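Local structure of outer surface protein (Bacillus cereus ATCC 14579, 1X7F) at residues K133-P138 with S165-C170; I143-S148 with A152-I157. The protein is of unknown function but is probably a 6-phospho-N-acetylmuramidase that hydrolyses 6-phosphorylated N-acetylmuramyl glycosides in cell-wall recycling. One frame throughout, in Å; residues are numbered along the deposited sequence.

Contact 1: K133-P138 with S165-C170; sequences KMTNNP and SALIGC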
ATOM      1  N   LYS A 133      11.705  24.323  13.902  1.00 38.05           N
ATOM      2  CA  LYS A 133      12.610  24.258  15.054  1.00 38.40           C
ATOM      3  C   LYS A 133      12.701  22.862  15.666  1.00 38.12           C
ATOM      4  O   LYS A 133      13.733  22.489  16.240  1.00 37.92           O
ATOM      5  CB  LYS A 133      12.212  25.269  16.135  1.00 38.52           C
ATOM      6  CG  LYS A 133      12.793  26.661  15.924  1.00 40.50           C
ATOM      7  CD  LYS A 133      11.704  27.701  15.705  1.00 43.59           C
ATOM      8  CE  LYS A 133      11.225  28.283  17.044  1.00 44.45           C
ATOM      9  NZ  LYS A 133       9.835  28.814  16.925  1.00 46.75           N
ATOM     10  N   MET A 134      11.616  22.099  15.542  1.00 38.38           N
ATOM     11  CA  MET A 134      11.569  20.736  16.073  1.00 38.71           C
ATOM     12  C   MET A 134      12.456  19.757  15.292  1.00 38.14           C
ATOM     13  O   MET A 134      12.947  18.769  15.861  1.00 38.72           O
ATOM     14  CB  MET A 134      10.126  20.228  16.122  1.00 38.31           C
ATOM     15  CG  MET A 134       9.293  20.867  17.222  1.00 38.48           C
ATOM     16  SD  MET A 134       7.539  20.486  17.065  1.00 40.48           S
ATOM     17  CE  MET A 134       7.476  18.829  17.761  1.00 38.62           C
ATOM     18  N   THR A 135      12.661  20.042  14.001  1.00 37.50           N
ATOM     19  CA  THR A 135      13.514  19.207  13.145  1.00 36.50           C
ATOM     20  C   THR A 135      14.989  19.315  13.541  1.00 36.82           C
ATOM     21  O   THR A 135      15.805  18.476  13.144  1.00 36.49           O
ATOM     22  CB  THR A 135      13.334  19.557  11.645  1.00 36.45           C
ATOM     23  OG1 THR A 135      13.844  20.869  11.374  1.00 34.01           O
ATOM     24  CG2 THR A 135      11.868  19.666  11.277  1.00 35.45           C
ATOM     25  N   ASN A 136      15.316  20.350  14.321  1.00 36.87           N
ATOM     26  CA  ASN A 136      16.672  20.553  14.841  1.00 37.07           C
ATOM     27  C   ASN A 136      16.860  19.997  16.258  1.00 36.61           C
ATOM     28  O   ASN A 136      17.792  20.394  16.958  1.00 36.20           O
ATOM     29  CB  ASN A 136      17.058  22.045  14.816  1.00 37.52           C
ATOM     30  CG  ASN A 136      16.978  22.656  13.416  1.00 39.22           C
ATOM     31  OD1 ASN A 136      17.229  21.896  12.310  1.00 41.67           O
ATOM     32  ND2 ASN A 136      16.642  24.049  13.443  1.00 42.28           N
ATOM     33  N   ASN A 137      15.975  19.091  16.681  1.00 36.37           N
ATOM     34  CA  ASN A 137      16.073  18.484  18.013  1.00 36.21           C
ATOM     35  C   ASN A 137      17.358  17.654  18.182  1.00 36.36           C
ATOM     36  O   ASN A 137      17.785  16.971  17.243  1.00 36.57           O
ATOM     37  CB  ASN A 137      14.802  17.683  18.359  1.00 35.61           C
ATOM     38  CG  ASN A 137      14.787  16.292  17.744  1.00 35.13           C
ATOM     39  OD1 ASN A 137      15.366  15.350  18.308  1.00 34.21           O
ATOM     40  ND2 ASN A 137      14.099  16.148  16.599  1.00 32.85           N
ATOM     41  N   PRO A 138      17.991  17.731  19.359  1.00 36.80           N
ATOM     42  CA  PRO A 138      19.276  17.050  19.583  1.00 37.25           C
ATOM     43  C   PRO A 138      19.179  15.539  19.864  1.00 37.51           C
ATOM     44  O   PRO A 138      20.198  14.913  20.179  1.00 38.08           O
ATOM     45  CB  PRO A 138      19.855  17.782  20.805  1.00 36.54           C
ATOM     46  CG  PRO A 138      18.898  18.917  21.094  1.00 36.74           C
ATOM     47  CD  PRO A 138      17.569  18.495  20.552  1.00 36.90           C
ATOM     48  N   SER A 165      15.544  16.758   6.252  1.00 40.08           N
ATOM     49  CA  SER A 165      15.943  15.363   6.456  1.00 39.51           C
ATOM     50  C   SER A 165      15.383  14.706   7.735  1.00 38.45           C
ATOM     51  O   SER A 165      15.406  13.482   7.861  1.00 37.79           O
ATOM     52  CB  SER A 165      17.479  15.263   6.402  1.00 39.96           C
ATOM     53  OG  SER A 165      17.987  14.353   7.368  1.00 41.45           O
ATOM     54  N   ALA A 166      14.892  15.519   8.672  1.00 37.88           N
ATOM     55  CA  ALA A 166      14.232  15.014   9.883  1.00 37.37           C
ATOM     56  C   ALA A 166      12.720  14.777   9.683  1.00 37.21           C
ATOM     57  O   ALA A 166      12.080  14.060  10.462  1.00 37.61           O
ATOM     58  CB  ALA A 166      14.491  15.951  11.066  1.00 37.07           C
ATOM     59  N   LEU A 167      12.160  15.354   8.621  1.00 36.51           N
ATOM     60  CA  LEU A 167      10.734  15.221   8.327  1.00 35.87           C
ATOM     61  C   LEU A 167      10.338  13.908   7.641  1.00 35.57           C
ATOM     62  O   LEU A 167      11.039  13.415   6.754  1.00 35.13           O
ATOM     63  CB  LEU A 167      10.251  16.402   7.476  1.00 36.06           C
ATOM     64  CG  LEU A 167      10.287  17.806   8.085  1.00 36.95           C
ATOM     65  CD1 LEU A 167       9.896  18.846   7.044  1.00 37.93           C
ATOM     66  CD2 LEU A 167       9.393  17.910   9.321  1.00 36.69           C
ATOM     67  N   ILE A 168       9.220  13.344   8.098  1.00 35.00           N
ATOM     68  CA  ILE A 168       8.468  12.312   7.382  1.00 34.87           C
ATOM     69  C   ILE A 168       6.985  12.716   7.399  1.00 35.04           C
ATOM     70  O   ILE A 168       6.611  13.709   8.039  1.00 35.01           O
ATOM     71  CB  ILE A 168       8.687  10.876   7.977  1.00 34.93           C
ATOM     72  CG1 ILE A 168       8.307  10.812   9.463  1.00 35.09           C
ATOM     73  CG2 ILE A 168      10.139  10.406   7.753  1.00 35.86           C
ATOM     74  CD1 ILE A 168       8.384   9.413  10.072  1.00 34.61           C
ATOM     75  N   GLY A 169       6.152  11.966   6.686  1.00 34.45           N
ATOM     76  CA  GLY A 169       4.743  12.256   6.615  1.00 34.64           C
ATOM     77  C   GLY A 169       3.879  11.011   6.713  1.00 35.54           C
ATOM     78  O   GLY A 169       4.213   9.960   6.155  1.00 36.00           O
ATOM     79  N   CYS A 170       2.760  11.129   7.422  1.00 34.71           N
ATOM     80  CA  CYS A 170       1.776  10.060   7.436  1.00 34.49           C
ATOM     81  C   CYS A 170       0.372  10.635   7.396  1.00 33.99           C
ATOM     82  O   CYS A 170       0.058  11.596   8.096  1.00 34.08           O
ATOM     83  CB  CYS A 170       1.964   9.144   8.649  1.00 33.31           C
ATOM     84  SG  CYS A 170       0.868   7.715   8.692  1.00 36.59           S
TER
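Thr-135 and Ala-166 bring the two backbones closest, with CA atoms 5.4 Å apart, where the type I turn Met-134 to Asn-137 leaving helix 129-134 meets the 3-10 residues just before strand 167-170. Thr-135 CB and Ala-166 CB both point across the gap and lie 3.8 Å apart. Ala-166 suits the place because its single methyl lets the chains approach, its CB also resting 3.5 Å from Thr-135 O. Beside this pair the methyl CG2 of Thr-135 meets CD2 of Leu-167 at 3.6 Å, the two side chains running at a slant to each other.

Threonine suits its place by carrying both a methyl and a hydroxyl. With OG1 between the backbone N and the carbonyl carbon (chi1 68°), the methyl is left for Leu-167 while the hydroxyl bonds to Ala-132 O and Asn-163 N. The turn itself is braced by Asn-137, whose ND2 bonds to Met-134 O at 3.0 Å, with that oxygen in the plane of the asparagine amide; Asn-137 N binds the same oxygen.

No hydrogen bond joins the segments, so the small buried interface depends on apolar fit, while the Thr-135 hydroxyl ties the turn to the helix and to the chain leading into 165-170.

Contact 2: I143-S148 with A152-I157; sequences IELNVS and AYLENI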
ATOM      1  N   ILE A 143      10.341  14.080  12.779  1.00 35.13           N
ATOM      2  CA  ILE A 143       9.091  14.819  12.945  1.00 34.26           C
ATOM      3  C   ILE A 143       8.126  14.389  11.849  1.00 34.39           C
ATOM      4  O   ILE A 143       8.308  14.744  10.684  1.00 33.97           O
ATOM      5  CB  ILE A 143       9.309  16.365  12.919  1.00 34.26           C
ATOM      6  CG1 ILE A 143      10.463  16.817  13.848  1.00 32.65           C
ATOM      7  CG2 ILE A 143       7.995  17.099  13.223  1.00 33.88           C
ATOM      8  CD1 ILE A 143      10.326  16.438  15.321  1.00 30.56           C
ATOM      9  N   GLU A 144       7.116  13.608  12.230  1.00 34.35           N
ATOM     10  CA  GLU A 144       6.089  13.155  11.291  1.00 34.97           C
ATOM     11  C   GLU A 144       4.956  14.172  11.144  1.00 34.48           C
ATOM     12  O   GLU A 144       4.324  14.564  12.123  1.00 34.90           O
ATOM     13  CB  GLU A 144       5.533  11.786  11.680  1.00 34.87           C
ATOM     14  CG  GLU A 144       4.548  11.240  10.653  1.00 37.34           C
ATOM     15  CD  GLU A 144       4.303   9.759  10.807  1.00 41.51           C
ATOM     16  OE1 GLU A 144       4.951   8.973  10.095  1.00 45.51           O
ATOM     17  OE2 GLU A 144       3.462   9.373  11.632  1.00 45.53           O
ATOM     18  N   LEU A 145       4.722  14.598   9.910  1.00 33.97           N
ATOM     19  CA  LEU A 145       3.671  15.556   9.610  1.00 33.75           C
ATOM     20  C   LEU A 145       2.430  14.846   9.069  1.00 34.04           C
ATOM     21  O   LEU A 145       2.514  13.731   8.544  1.00 34.05           O
ATOM     22  CB  LEU A 145       4.161  16.593   8.596  1.00 32.94           C
ATOM     23  CG  LEU A 145       5.432  17.390   8.900  1.00 31.87           C
ATOM     24  CD1 LEU A 145       5.832  18.140   7.658  1.00 29.99           C
ATOM     25  CD2 LEU A 145       5.247  18.351  10.078  1.00 28.94           C
ATOM     26  N   ASN A 146       1.288  15.506   9.207  1.00 33.55           N
ATOM     27  CA  ASN A 146       0.032  15.022   8.657  1.00 34.63           C
ATOM     28  C   ASN A 146      -0.003  15.313   7.158  1.00 34.46           C
ATOM     29  O   ASN A 146       0.009  16.471   6.746  1.00 35.09           O
ATOM     30  CB  ASN A 146      -1.150  15.715   9.371  1.00 33.83           C
ATOM     31  CG  ASN A 146      -2.491  15.018   9.128  1.00 35.57           C
ATOM     32  OD1 ASN A 146      -2.664  14.241   8.177  1.00 36.71           O
ATOM     33  ND2 ASN A 146      -3.437  15.280  10.005  1.00 34.48           N
ATOM     34  N   VAL A 147      -0.047  14.264   6.346  1.00 35.33           N
ATOM     35  CA  VAL A 147      -0.146  14.418   4.883  1.00 35.63           C
ATOM     36  C   VAL A 147      -1.559  14.838   4.454  1.00 36.54           C
ATOM     37  O   VAL A 147      -1.722  15.514   3.431  1.00 35.90           O
ATOM     38  CB  VAL A 147       0.310  13.140   4.139  1.00 34.81           C
ATOM     39  CG1 VAL A 147       0.384  13.361   2.630  1.00 34.00           C
ATOM     40  CG2 VAL A 147       1.681  12.732   4.624  1.00 36.39           C
ATOM     41  N   SER A 148      -2.559  14.487   5.274  1.00 36.81           N
ATOM     42  CA  SER A 148      -3.969  14.589   4.900  1.00 38.10           C
ATOM     43  C   SER A 148      -4.579  15.994   4.774  1.00 39.10           C
ATOM     44  O   SER A 148      -5.773  16.115   4.526  1.00 40.48           O
ATOM     45  CB  SER A 148      -4.833  13.720   5.824  1.00 38.27           C
ATOM     46  OG  SER A 148      -4.379  12.378   5.835  1.00 36.79           O
ATOM     47  N   ALA A 152      -0.304  24.282   1.363  1.00 41.92           N
ATOM     48  CA  ALA A 152       1.130  24.531   1.241  1.00 42.15           C
ATOM     49  C   ALA A 152       1.781  24.595   2.628  1.00 42.33           C
ATOM     50  O   ALA A 152       2.297  25.635   3.059  1.00 42.27           O
ATOM     51  CB  ALA A 152       1.381  25.810   0.453  1.00 42.39           C
ATOM     52  N   TYR A 153       1.735  23.454   3.312  1.00 42.57           N
ATOM     53  CA  TYR A 153       2.198  23.286   4.688  1.00 42.58           C
ATOM     54  C   TYR A 153       3.720  23.164   4.710  1.00 42.82           C
ATOM     55  O   TYR A 153       4.399  23.880   5.462  1.00 43.00           O
ATOM     56  CB  TYR A 153       1.520  22.041   5.288  1.00 42.11           C
ATOM     57  CG  TYR A 153       1.816  21.719   6.744  1.00 41.66           C
ATOM     58  CD1 TYR A 153       1.901  20.391   7.165  1.00 41.29           C
ATOM     59  CD2 TYR A 153       1.998  22.724   7.700  1.00 41.33           C
ATOM     60  CE1 TYR A 153       2.160  20.070   8.491  1.00 39.76           C
ATOM     61  CE2 TYR A 153       2.265  22.407   9.035  1.00 40.08           C
ATOM     62  CZ  TYR A 153       2.346  21.076   9.414  1.00 38.62           C
ATOM     63  OH  TYR A 153       2.601  20.728  10.715  1.00 38.47           O
ATOM     64  N   LEU A 154       4.243  22.275   3.864  1.00 42.82           N
ATOM     65  CA  LEU A 154       5.688  22.098   3.686  1.00 42.59           C
ATOM     66  C   LEU A 154       6.418  23.361   3.234  1.00 42.49           C
ATOM     67  O   LEU A 154       7.481  23.685   3.776  1.00 42.76           O
ATOM     68  CB  LEU A 154       5.983  20.947   2.716  1.00 42.46           C
ATOM     69  CG  LEU A 154       5.876  19.516   3.246  1.00 41.80           C
ATOM     70  CD1 LEU A 154       5.944  18.519   2.093  1.00 39.97           C
ATOM     71  CD2 LEU A 154       6.972  19.237   4.266  1.00 39.56           C
ATOM     72  N   GLU A 155       5.837  24.054   2.252  0.50 42.54           N
ATOM     73  CA  GLU A 155       6.391  25.301   1.704  0.50 42.36           C
ATOM     74  C   GLU A 155       6.604  26.334   2.805  0.50 42.07           C
ATOM     75  O   GLU A 155       7.545  27.126   2.756  0.50 42.22           O
ATOM     76  CB  GLU A 155       5.451  25.882   0.638  0.50 42.50           C
ATOM     77  CG  GLU A 155       4.938  24.878  -0.393  0.50 42.88           C
ATOM     78  CD  GLU A 155       5.917  24.613  -1.524  0.50 43.18           C
ATOM     79  OE1 GLU A 155       6.802  25.462  -1.775  0.50 44.20           O
ATOM     80  OE2 GLU A 155       5.793  23.556  -2.175  0.50 42.93           O
ATOM     81  N   ASN A 156       5.710  26.306   3.794  1.00 41.81           N
ATOM     82  CA  ASN A 156       5.758  27.175   4.963  1.00 41.16           C
ATOM     83  C   ASN A 156       6.895  26.757   5.906  1.00 40.22           C
ATOM     84  O   ASN A 156       7.765  27.570   6.234  1.00 40.00           O
ATOM     85  CB  ASN A 156       4.394  27.137   5.668  1.00 41.22           C
ATOM     86  CG  ASN A 156       4.259  28.177   6.761  1.00 42.14           C
ATOM     87  OD1 ASN A 156       4.705  29.322   6.625  1.00 41.88           O
ATOM     88  ND2 ASN A 156       3.614  27.785   7.854  1.00 44.08           N
ATOM     89  N   ILE A 157       6.889  25.482   6.305  1.00 39.34           N
ATOM     90  CA  ILE A 157       7.902  24.898   7.195  1.00 38.49           C
ATOM     91  C   ILE A 157       9.327  25.066   6.658  1.00 38.57           C
ATOM     92  O   ILE A 157      10.226  25.466   7.397  1.00 38.25           O
ATOM     93  CB  ILE A 157       7.593  23.395   7.479  1.00 38.47           C
ATOM     94  CG1 ILE A 157       6.271  23.246   8.236  1.00 37.75           C
ATOM     95  CG2 ILE A 157       8.732  22.729   8.262  1.00 37.53           C
ATOM     96  CD1 ILE A 157       5.722  21.831   8.243  1.00 37.78           C
TER
HETATM   97  O   HOH W   1       1.336  18.059  10.906  1.00 33.09           O
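Leu-145 is the strand side chain that meets helix 153-157, and its two methyls touch three residues of the helix. CD1 meets both CD2 of Leu-154 and CD1 of Ile-157, each at 3.7 Å; the isoleucine comes tip to tip, whereas the Leu-154 side chain passes at an angle. CD2 leans obliquely on the Tyr-153 ring, 3.9 Å from its CE1, and lies close to the phenolic oxygen. Branched aliphatic residues suit this place, since they fill the gap between axes 11.1 Å apart at closest approach.

The tyrosine is held by packing at its ring and by bonds at its hydroxyl. Within its own helix Ile-157 lays CD1 over one face of the ring, 3.5 Å above the plane and offset toward the rim. With CG anti to the backbone N (chi1 -177°), the ring reaches toward the strand and carries OH to a water, which donates to it at 3.0 Å and accepts from Asn-146 N at 3.1 Å. Tyr-153 OH also bonds to Glu-131, so a largely apolar side chain ends in a polar network.

Farther out, Asn-146 ends the strand with an Asx turn: OD1 accepts from Ser-148 N at 2.9 Å, the donor standing 39° out of the carbonyl plane, while ND2 bonds to Asp-123 O. Asparagine can thus turn the chain and tie it to the loop after strand 119-122. Phe-193 of helix 183-195 packs against both Leu-145 and Leu-154, extending the apolar layer to the next helix.

Strand 142-146, short helix 153-157 and strand 167-170 form a beta-alpha-beta unit, and this layer of aliphatic and aromatic groups between strand and outer helix is characteristic of an eight-stranded parallel (beta/alpha) barrel, as in alpha-amylase-like enzymes.

In the fold
From the N terminus, the chain leaves helix 129-134 through the turn of contact 1, enters strand 142-146, crosses by helix 153-157 and returns in strand 167-170. Contact 1 closes this larger loop, with 26 residues between its segments; contact 2 closes a far shorter one, with three, nested inside it. Their centres are 11 Å apart, and they meet in the sheet: strands 142-146 and 167-170 are parallel neighbours, probably hydrogen-bonded from Ile-168 O to Leu-145 N and from Cys-170 N to Leu-145 O. In the N-terminal parallel barrel, contact 1 ties the turn after helix 129-134 to the start of strand 167-170, and contact 2 ties helix 153-157 to strand 142-146.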